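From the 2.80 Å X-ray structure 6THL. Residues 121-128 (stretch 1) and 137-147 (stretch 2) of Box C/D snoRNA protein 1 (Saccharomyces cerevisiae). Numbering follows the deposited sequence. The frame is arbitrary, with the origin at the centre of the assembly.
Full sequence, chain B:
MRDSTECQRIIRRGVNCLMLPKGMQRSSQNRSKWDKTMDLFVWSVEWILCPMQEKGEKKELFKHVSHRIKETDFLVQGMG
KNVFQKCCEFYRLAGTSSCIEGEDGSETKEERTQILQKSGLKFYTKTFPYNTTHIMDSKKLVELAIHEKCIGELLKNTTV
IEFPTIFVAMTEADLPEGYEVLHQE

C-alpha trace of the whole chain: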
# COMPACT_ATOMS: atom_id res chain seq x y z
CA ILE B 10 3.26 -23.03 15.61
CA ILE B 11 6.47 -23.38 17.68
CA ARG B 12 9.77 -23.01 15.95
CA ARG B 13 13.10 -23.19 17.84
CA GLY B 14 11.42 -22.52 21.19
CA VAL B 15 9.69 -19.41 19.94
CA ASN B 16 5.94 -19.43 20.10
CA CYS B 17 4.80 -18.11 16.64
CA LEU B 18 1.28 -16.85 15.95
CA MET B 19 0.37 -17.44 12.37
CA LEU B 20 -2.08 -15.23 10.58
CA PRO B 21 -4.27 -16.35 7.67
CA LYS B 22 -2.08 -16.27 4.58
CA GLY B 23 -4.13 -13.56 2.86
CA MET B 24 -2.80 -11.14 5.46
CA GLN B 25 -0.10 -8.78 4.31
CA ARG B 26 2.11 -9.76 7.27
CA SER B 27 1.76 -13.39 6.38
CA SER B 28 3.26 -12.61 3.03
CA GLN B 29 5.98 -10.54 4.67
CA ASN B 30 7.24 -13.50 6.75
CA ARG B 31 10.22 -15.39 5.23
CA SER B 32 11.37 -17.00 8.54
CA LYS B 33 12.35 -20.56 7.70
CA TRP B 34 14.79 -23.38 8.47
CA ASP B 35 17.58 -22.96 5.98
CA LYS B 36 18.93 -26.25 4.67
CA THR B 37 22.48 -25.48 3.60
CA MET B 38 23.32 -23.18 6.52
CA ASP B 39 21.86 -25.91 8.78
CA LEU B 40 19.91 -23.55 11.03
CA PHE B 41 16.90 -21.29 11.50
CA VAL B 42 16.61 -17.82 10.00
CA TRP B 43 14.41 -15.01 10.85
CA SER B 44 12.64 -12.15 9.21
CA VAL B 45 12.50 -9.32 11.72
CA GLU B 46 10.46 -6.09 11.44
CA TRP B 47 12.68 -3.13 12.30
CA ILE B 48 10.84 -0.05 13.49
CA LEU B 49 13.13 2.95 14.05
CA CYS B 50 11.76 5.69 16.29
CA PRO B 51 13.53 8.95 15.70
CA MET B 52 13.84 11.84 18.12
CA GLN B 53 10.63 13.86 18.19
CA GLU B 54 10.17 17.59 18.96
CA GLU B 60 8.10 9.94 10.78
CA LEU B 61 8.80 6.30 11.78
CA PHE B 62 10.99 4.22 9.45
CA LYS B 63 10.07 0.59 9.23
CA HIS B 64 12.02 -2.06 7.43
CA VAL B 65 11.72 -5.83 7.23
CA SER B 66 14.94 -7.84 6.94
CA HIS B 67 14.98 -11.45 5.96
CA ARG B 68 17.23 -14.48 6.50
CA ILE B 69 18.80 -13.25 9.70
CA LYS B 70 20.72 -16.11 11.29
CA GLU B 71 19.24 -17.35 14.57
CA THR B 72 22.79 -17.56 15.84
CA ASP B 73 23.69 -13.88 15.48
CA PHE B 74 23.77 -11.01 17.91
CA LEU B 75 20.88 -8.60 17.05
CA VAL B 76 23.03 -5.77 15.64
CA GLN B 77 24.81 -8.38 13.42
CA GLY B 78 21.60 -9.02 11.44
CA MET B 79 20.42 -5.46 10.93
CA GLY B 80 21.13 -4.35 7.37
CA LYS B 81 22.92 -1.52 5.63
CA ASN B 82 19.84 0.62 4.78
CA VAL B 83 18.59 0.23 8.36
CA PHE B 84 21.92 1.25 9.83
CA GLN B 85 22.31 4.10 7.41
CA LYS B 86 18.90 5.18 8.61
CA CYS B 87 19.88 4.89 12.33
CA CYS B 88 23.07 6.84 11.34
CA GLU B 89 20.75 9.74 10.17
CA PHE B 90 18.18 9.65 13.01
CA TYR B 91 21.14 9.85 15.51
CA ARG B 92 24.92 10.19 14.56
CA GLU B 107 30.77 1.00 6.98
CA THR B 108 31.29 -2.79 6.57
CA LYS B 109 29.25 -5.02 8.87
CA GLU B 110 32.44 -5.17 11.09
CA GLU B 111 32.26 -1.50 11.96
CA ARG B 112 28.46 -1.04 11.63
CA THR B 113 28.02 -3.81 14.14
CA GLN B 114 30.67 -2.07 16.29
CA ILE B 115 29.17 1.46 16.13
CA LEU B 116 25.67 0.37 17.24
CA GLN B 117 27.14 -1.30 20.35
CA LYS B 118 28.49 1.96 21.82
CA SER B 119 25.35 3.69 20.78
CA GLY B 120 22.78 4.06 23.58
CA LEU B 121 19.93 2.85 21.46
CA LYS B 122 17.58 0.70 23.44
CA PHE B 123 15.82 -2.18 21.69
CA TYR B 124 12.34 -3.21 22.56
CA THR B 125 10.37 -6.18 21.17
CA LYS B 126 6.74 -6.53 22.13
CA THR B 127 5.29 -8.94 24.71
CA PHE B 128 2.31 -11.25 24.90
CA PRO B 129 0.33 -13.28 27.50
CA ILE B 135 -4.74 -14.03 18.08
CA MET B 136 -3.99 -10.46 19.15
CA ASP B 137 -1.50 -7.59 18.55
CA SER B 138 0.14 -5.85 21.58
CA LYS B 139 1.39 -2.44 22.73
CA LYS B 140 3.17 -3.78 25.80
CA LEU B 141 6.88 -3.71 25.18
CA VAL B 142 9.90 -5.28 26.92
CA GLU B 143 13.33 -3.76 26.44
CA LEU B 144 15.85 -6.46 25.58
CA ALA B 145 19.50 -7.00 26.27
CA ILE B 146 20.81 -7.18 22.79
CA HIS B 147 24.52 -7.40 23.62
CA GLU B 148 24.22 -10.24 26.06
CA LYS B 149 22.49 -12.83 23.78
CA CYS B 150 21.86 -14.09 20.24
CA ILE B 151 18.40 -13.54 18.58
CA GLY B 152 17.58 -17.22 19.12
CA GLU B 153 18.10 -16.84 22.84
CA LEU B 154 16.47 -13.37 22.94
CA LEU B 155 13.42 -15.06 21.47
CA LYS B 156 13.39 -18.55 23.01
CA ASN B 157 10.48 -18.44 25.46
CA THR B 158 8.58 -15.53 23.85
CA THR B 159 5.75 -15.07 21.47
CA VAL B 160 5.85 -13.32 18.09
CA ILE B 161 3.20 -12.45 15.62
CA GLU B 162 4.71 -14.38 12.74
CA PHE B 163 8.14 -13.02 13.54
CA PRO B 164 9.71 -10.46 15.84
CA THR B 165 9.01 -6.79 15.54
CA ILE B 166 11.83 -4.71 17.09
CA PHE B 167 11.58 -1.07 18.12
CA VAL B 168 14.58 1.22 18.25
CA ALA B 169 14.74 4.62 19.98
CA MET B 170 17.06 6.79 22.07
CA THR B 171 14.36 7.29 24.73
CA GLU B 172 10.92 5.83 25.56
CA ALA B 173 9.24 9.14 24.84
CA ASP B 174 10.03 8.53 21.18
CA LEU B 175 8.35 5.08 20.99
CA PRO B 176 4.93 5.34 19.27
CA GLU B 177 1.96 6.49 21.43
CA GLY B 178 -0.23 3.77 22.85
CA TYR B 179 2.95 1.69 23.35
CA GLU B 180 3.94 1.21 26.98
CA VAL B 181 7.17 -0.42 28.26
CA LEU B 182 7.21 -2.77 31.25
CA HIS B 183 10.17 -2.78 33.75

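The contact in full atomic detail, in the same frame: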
# COMPACT_ATOMS: atom_id res chain seq x y z
N LEU B 121 21.22 3.19 21.96
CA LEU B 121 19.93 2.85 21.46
C LEU B 121 19.43 1.70 22.29
O LEU B 121 20.14 0.72 22.47
CB LEU B 121 20.03 2.46 20.00
CG LEU B 121 20.25 3.65 19.10
CD1 LEU B 121 20.59 3.14 17.71
CD2 LEU B 121 19.04 4.57 19.03
N LYS B 122 18.22 1.83 22.82
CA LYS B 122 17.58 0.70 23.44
C LYS B 122 16.73 -0.05 22.38
O LYS B 122 16.31 0.52 21.36
CB LYS B 122 16.74 1.17 24.62
CG LYS B 122 17.51 1.89 25.72
CD LYS B 122 16.54 2.67 26.64
CE LYS B 122 17.15 3.90 27.30
NZ LYS B 122 18.01 3.56 28.46
N PHE B 123 16.51 -1.34 22.63
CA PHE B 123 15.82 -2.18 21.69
C PHE B 123 14.71 -2.86 22.44
O PHE B 123 14.94 -3.52 23.45
CB PHE B 123 16.77 -3.20 21.08
CG PHE B 123 17.73 -2.57 20.13
CD1 PHE B 123 17.57 -2.71 18.77
CD2 PHE B 123 18.76 -1.77 20.59
CE1 PHE B 123 18.44 -2.10 17.88
CE2 PHE B 123 19.63 -1.16 19.71
CZ PHE B 123 19.47 -1.32 18.35
N TYR B 124 13.51 -2.68 21.93
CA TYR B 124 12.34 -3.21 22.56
C TYR B 124 11.66 -4.13 21.55
O TYR B 124 11.45 -3.72 20.44
CB TYR B 124 11.43 -2.04 22.88
CG TYR B 124 12.05 -0.93 23.71
CD1 TYR B 124 11.81 -0.84 25.08
CD2 TYR B 124 12.84 0.05 23.12
CE1 TYR B 124 12.35 0.18 25.85
CE2 TYR B 124 13.39 1.08 23.89
CZ TYR B 124 13.14 1.14 25.26
OH TYR B 124 13.68 2.14 26.04
N THR B 125 11.35 -5.37 21.91
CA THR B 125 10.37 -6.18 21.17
C THR B 125 9.08 -6.05 21.96
O THR B 125 9.03 -5.39 23.01
CB THR B 125 10.80 -7.67 21.00
OG1 THR B 125 10.04 -8.29 19.96
CG2 THR B 125 10.60 -8.46 22.27
N LYS B 126 8.02 -6.68 21.49
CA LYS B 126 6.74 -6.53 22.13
C LYS B 126 6.39 -7.83 22.81
O LYS B 126 6.98 -8.87 22.48
CB LYS B 126 5.70 -6.04 21.11
CG LYS B 126 5.06 -7.11 20.27
CD LYS B 126 4.76 -6.60 18.86
CE LYS B 126 3.67 -5.57 18.83
NZ LYS B 126 3.24 -5.25 17.43
N THR B 127 5.46 -7.80 23.77
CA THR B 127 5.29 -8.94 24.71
C THR B 127 3.85 -9.36 24.78
O THR B 127 2.96 -8.55 24.63
CB THR B 127 5.84 -8.60 26.12
OG1 THR B 127 6.34 -9.78 26.74
CG2 THR B 127 4.79 -7.91 27.05
N PHE B 128 3.63 -10.65 25.03
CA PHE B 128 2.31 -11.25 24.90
C PHE B 128 2.03 -12.15 26.10
O PHE B 128 2.98 -12.73 26.64
CB PHE B 128 2.22 -12.14 23.64
CG PHE B 128 2.40 -11.41 22.35
CD1 PHE B 128 1.30 -10.93 21.65
CD2 PHE B 128 3.68 -11.23 21.81
CE1 PHE B 128 1.46 -10.25 20.45
CE2 PHE B 128 3.85 -10.56 20.60
CZ PHE B 128 2.74 -10.07 19.92
N ASP B 137 -2.60 -8.60 18.50
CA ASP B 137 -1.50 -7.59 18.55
C ASP B 137 -1.27 -7.05 19.99
O ASP B 137 -2.11 -7.25 20.85
CB ASP B 137 -1.92 -6.45 17.61
CG ASP B 137 -0.80 -5.47 17.21
OD1 ASP B 137 0.35 -5.51 17.69
OD2 ASP B 137 -1.12 -4.60 16.37
N SER B 138 -0.14 -6.41 20.26
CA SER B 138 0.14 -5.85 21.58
C SER B 138 0.86 -4.48 21.54
O SER B 138 1.52 -4.11 20.56
CB SER B 138 0.98 -6.84 22.40
OG SER B 138 1.47 -6.25 23.61
N LYS B 139 0.70 -3.71 22.61
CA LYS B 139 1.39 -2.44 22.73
C LYS B 139 2.17 -2.41 24.05
O LYS B 139 2.58 -1.34 24.52
CB LYS B 139 0.39 -1.31 22.61
CG LYS B 139 -0.41 -1.42 21.33
CD LYS B 139 -1.07 -0.15 20.90
CE LYS B 139 -2.15 -0.47 19.88
NZ LYS B 139 -2.80 0.75 19.31
N LYS B 140 2.38 -3.60 24.61
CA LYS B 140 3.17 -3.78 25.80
C LYS B 140 4.52 -4.19 25.30
O LYS B 140 4.64 -5.22 24.65
CB LYS B 140 2.61 -4.93 26.67
CG LYS B 140 1.19 -4.77 27.21
CD LYS B 140 1.00 -3.50 27.99
CE LYS B 140 -0.43 -3.40 28.43
NZ LYS B 140 -0.85 -1.97 28.45
N LEU B 141 5.53 -3.41 25.64
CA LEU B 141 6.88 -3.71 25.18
C LEU B 141 7.77 -4.13 26.35
O LEU B 141 7.52 -3.73 27.50
CB LEU B 141 7.48 -2.50 24.45
CG LEU B 141 6.51 -1.95 23.38
CD1 LEU B 141 7.09 -0.68 22.78
CD2 LEU B 141 6.19 -2.98 22.29
N VAL B 142 8.75 -4.98 26.04
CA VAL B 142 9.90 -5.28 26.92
C VAL B 142 11.19 -4.92 26.18
O VAL B 142 11.47 -5.42 25.09
CB VAL B 142 9.97 -6.75 27.39
CG1 VAL B 142 9.00 -7.01 28.54
CG2 VAL B 142 9.72 -7.74 26.25
N GLU B 143 11.92 -3.99 26.76
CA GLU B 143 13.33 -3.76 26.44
C GLU B 143 14.12 -5.06 26.44
O GLU B 143 13.87 -5.92 27.28
CB GLU B 143 13.90 -2.85 27.52
CG GLU B 143 15.40 -2.74 27.54
CD GLU B 143 15.81 -1.39 28.04
OE1 GLU B 143 14.99 -0.78 28.77
OE2 GLU B 143 16.91 -0.94 27.68
N LEU B 144 15.05 -5.25 25.51
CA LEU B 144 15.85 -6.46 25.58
C LEU B 144 17.33 -6.22 25.40
O LEU B 144 17.76 -5.22 24.82
CB LEU B 144 15.31 -7.57 24.68
CG LEU B 144 14.85 -7.15 23.31
CD1 LEU B 144 16.05 -6.69 22.53
CD2 LEU B 144 14.15 -8.32 22.64
N ALA B 145 18.09 -7.17 25.96
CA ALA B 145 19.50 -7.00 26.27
C ALA B 145 20.25 -7.55 25.10
O ALA B 145 20.63 -8.71 25.08
CB ALA B 145 19.84 -7.76 27.55
N ILE B 146 20.44 -6.71 24.11
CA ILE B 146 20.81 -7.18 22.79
C ILE B 146 22.24 -7.69 22.76
O ILE B 146 22.55 -8.59 21.99
CB ILE B 146 20.60 -6.08 21.73
CG1 ILE B 146 21.77 -5.08 21.72
CG2 ILE B 146 19.26 -5.38 21.97
CD1 ILE B 146 21.53 -3.86 20.84
N HIS B 147 23.08 -7.14 23.63
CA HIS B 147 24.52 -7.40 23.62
C HIS B 147 24.91 -8.59 24.47
O HIS B 147 26.07 -8.96 24.53
CB HIS B 147 25.26 -6.16 24.08
CG HIS B 147 24.97 -4.96 23.23
ND1 HIS B 147 25.19 -4.95 21.87
CD2 HIS B 147 24.42 -3.76 23.53
CE1 HIS B 147 24.82 -3.78 21.38
NE2 HIS B 147 24.35 -3.04 22.36

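The apolar centre of this contact gathers around Phe-123, a buried residue whose side chain meets two aliphatic partners from the second stretch. Its CB lies 3.4 Å from CG2 of Ile-146 and 3.8 Å from CD1 of Leu-144, while CD1 of Ile-146 sits over one face of the aromatic ring. Ile-146 directs its CA-to-CB bond toward the first stretch, so its branched side chain can cover one face of the ring with CD1 and meet CB of Phe-123 with CG2. Leu-144 starts out sideways, but with chi1 and chi2 both p its end comes nearer. Its CD2 reaches 3.6 Å from CG2 of Thr-125, extending the apolar contact along the strand.

Thr-125 and Val-142 form a hydrogen-bonded antiparallel pair with their side chains on the same face of the sheet, CG2 to CG2 at 4.1 Å. Threonine suits this buried place because its methyl can pack here while its hydroxyl is satisfied elsewhere in the structure. The face bearing Tyr-124 and Glu-143 is built differently: this is a non-hydrogen-bonded pair, its CA atoms only 4.0 Å apart, and CD1 of the tyrosine ring lies 3.8 Å from CB of Glu-143. Glu-143 thus offers its CB and CA to the buried ring, while its OE2 comes within 3.5 Å of CG of Lys-122.

The backbones tie the two stretches together. Leu-144 N donates to Phe-123 O at 2.7 Å, and Val-142 N to Thr-125 O at 3.1 Å; the return bond from Thr-125 N to Val-142 O, at 3.2 Å, is weak, its angle at hydrogen being 132°. Thr-127 N donates to Lys-140 O at 2.8 Å. Between these bonds, CA-H...O contacts such as Glu-143 CA to Phe-123 O, 3.4 Å, add to the close approach of the chains.

Farther along, Lys-126 joins the apolar and polar regions. Its CB packs 3.3 Å from CD2 of Leu-141, and its long chain carries NZ to OD1 of Asp-137, forming a 2.9 Å salt bridge. Asp-137 points its CA-to-CB bond away, yet its carboxylate comes nearer; the same OD1 also accepts from Ser-138 N at 2.8 Å, which ties the acid to the backbone of the next residue.

Ser-138 completes the polar edge. Its CA-to-CB bond points toward the first stretch, and OG donates to Thr-127 O at 2.9 Å while accepting from Lys-140 N at 3.0 Å. A small hydroxyl that can both give and receive is well suited to linking the two backbones here.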